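Local coordinates for protein mannitol dehydrogenase (Pseudomonas fluorescens, PDB 1LJ8) that probably oxidises mannitol at its second carbon as a long-chain dehydrogenase, with NAD as its cofactor, at residues L337-N342 against R398-A403. Residues are numbered along the deposited sequence; the frame is centred on the assembly and turned at random.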
# COMPACT_ATOMS: atom_id res chain seq x y z
N LEU A 337 -20.85 -2.62 -12.61
CA LEU A 337 -20.87 -2.90 -14.04
C LEU A 337 -19.52 -3.18 -14.68
O LEU A 337 -19.43 -3.93 -15.66
CB LEU A 337 -21.50 -1.74 -14.79
CG LEU A 337 -22.87 -1.30 -14.26
CD1 LEU A 337 -23.27 0.01 -14.94
CD2 LEU A 337 -23.90 -2.41 -14.54
N ASP A 338 -18.46 -2.60 -14.12
CA ASP A 338 -17.15 -2.78 -14.74
C ASP A 338 -16.27 -3.81 -14.08
O ASP A 338 -15.70 -4.65 -14.77
CB ASP A 338 -16.41 -1.42 -14.82
CG ASP A 338 -17.21 -0.35 -15.61
OD1 ASP A 338 -17.94 -0.76 -16.55
OD2 ASP A 338 -17.09 0.88 -15.31
N VAL A 339 -16.19 -3.77 -12.75
CA VAL A 339 -15.31 -4.71 -12.05
C VAL A 339 -15.93 -6.06 -11.71
O VAL A 339 -15.33 -7.09 -11.97
CB VAL A 339 -14.77 -4.04 -10.70
CG1 VAL A 339 -13.87 -5.05 -9.93
CG2 VAL A 339 -14.01 -2.71 -11.05
N THR A 340 -17.12 -6.05 -11.12
CA THR A 340 -17.74 -7.30 -10.66
C THR A 340 -17.77 -8.45 -11.64
O THR A 340 -17.39 -9.58 -11.28
CB THR A 340 -19.17 -7.01 -10.05
OG1 THR A 340 -19.02 -6.23 -8.85
CG2 THR A 340 -19.85 -8.33 -9.67
N PRO A 341 -18.19 -8.20 -12.89
CA PRO A 341 -18.24 -9.32 -13.86
C PRO A 341 -16.88 -9.95 -14.15
O PRO A 341 -16.80 -11.03 -14.76
CB PRO A 341 -18.78 -8.66 -15.14
CG PRO A 341 -19.56 -7.45 -14.67
CD PRO A 341 -18.65 -6.94 -13.50
N ASN A 342 -15.80 -9.26 -13.77
CA ASN A 342 -14.46 -9.77 -14.08
C ASN A 342 -13.86 -10.62 -12.96
O ASN A 342 -12.79 -11.24 -13.15
CB ASN A 342 -13.47 -8.60 -14.29
CG ASN A 342 -13.98 -7.52 -15.24
OD1 ASN A 342 -14.92 -7.74 -16.00
ND2 ASN A 342 -13.34 -6.34 -15.20
N ARG A 398 -16.74 -4.13 -24.00
CA ARG A 398 -17.70 -3.51 -23.06
C ARG A 398 -17.44 -2.00 -22.93
O ARG A 398 -16.38 -1.52 -23.30
CB ARG A 398 -17.62 -4.19 -21.68
CG ARG A 398 -18.31 -5.57 -21.67
CD ARG A 398 -17.74 -6.49 -20.60
NE ARG A 398 -17.96 -5.98 -19.25
CZ ARG A 398 -17.15 -6.26 -18.23
NH1 ARG A 398 -16.08 -7.04 -18.44
NH2 ARG A 398 -17.41 -5.78 -17.02
N GLU A 399 -18.42 -1.27 -22.39
CA GLU A 399 -18.33 0.20 -22.26
C GLU A 399 -17.10 0.59 -21.44
O GLU A 399 -16.96 0.09 -20.33
CB GLU A 399 -19.60 0.72 -21.57
CG GLU A 399 -19.60 2.23 -21.14
CD GLU A 399 -19.50 3.26 -22.31
OE1 GLU A 399 -18.38 3.59 -22.82
OE2 GLU A 399 -20.59 3.74 -22.74
N THR A 400 -16.24 1.48 -21.95
CA THR A 400 -15.06 1.88 -21.15
C THR A 400 -15.18 3.26 -20.53
O THR A 400 -14.27 3.68 -19.80
CB THR A 400 -13.76 1.90 -22.00
OG1 THR A 400 -13.85 2.89 -23.03
CG2 THR A 400 -13.50 0.50 -22.63
N GLU A 401 -16.27 3.96 -20.81
CA GLU A 401 -16.40 5.34 -20.37
C GLU A 401 -16.17 5.64 -18.90
O GLU A 401 -15.49 6.62 -18.58
CB GLU A 401 -17.76 5.90 -20.76
CG GLU A 401 -17.69 7.38 -21.02
CD GLU A 401 -17.65 7.66 -22.51
OE1 GLU A 401 -17.39 6.70 -23.30
OE2 GLU A 401 -17.87 8.81 -22.89
N ARG A 402 -16.76 4.84 -18.00
CA ARG A 402 -16.54 5.12 -16.58
C ARG A 402 -15.09 4.92 -16.21
O ARG A 402 -14.56 5.69 -15.38
CB ARG A 402 -17.39 4.22 -15.70
CG ARG A 402 -18.95 4.47 -15.78
CD ARG A 402 -19.67 3.36 -15.01
NE ARG A 402 -19.63 2.11 -15.77
CZ ARG A 402 -20.47 1.79 -16.75
NH1 ARG A 402 -21.47 2.60 -17.12
NH2 ARG A 402 -20.27 0.68 -17.43
N ALA A 403 -14.44 3.90 -16.77
CA ALA A 403 -13.03 3.66 -16.41
C ALA A 403 -12.13 4.69 -17.07
O ALA A 403 -11.10 5.12 -16.51
CB ALA A 403 -12.61 2.23 -16.84
O HOH W 1 -19.99 -3.86 -19.02
O HOH W 2 -16.48 1.78 -17.98
O HOH W 3 -18.46 -1.72 -18.82
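Asp338 and Arg402 form a side-on salt bridge. Arg402 NE gives its hydrogen to Asp338 OD2 (2.9 Å) and Arg402 NH2 reaches Asp338 OD1 in a nearly straight bond (2.9 Å, 168° at the hydrogen). Both oxygens are met on their syn side, the two planes lying 24° apart. Leu337 adds an apolar contact to the same guanidinium: its CD1 rests over the centre of one face, 3.8 Å from Arg402 CZ. Replacing Arg402 by alanine would probably leave the buried Asp338 carboxylate without its directly paired charge and Leu337 CD1 without the flat surface it packs on.

The second arginine, long enough to reach across from the loop, binds two backbone carbonyls and one side-chain amide. Arg398 NH2 donates to Leu337 O (3.1 Å), which sits at the edge of the guanidinium, in its plane, and weakly to Asp338 O, while Arg398 NH1 donates to Asn342 OD1 (2.8 Å), the amide turned 76° from the guanidinium. The bend at chi3 turns the guanidinium toward these acceptors. Such carbonyls, near the C-terminal end of helix 325-339, suit a cationic donor; within the all-helical surroundings of the C-terminal domain, this ties that end to the loop leading into helix 401-413.

Further out, one water bridges Asp338 OD2, Glu399 O and Ala403 N. Glu399 OE1 caps the helix start at Glu401 N (2.9 Å), and Asp396 pairs with Arg398 NH1, helping to fix its guanidinium.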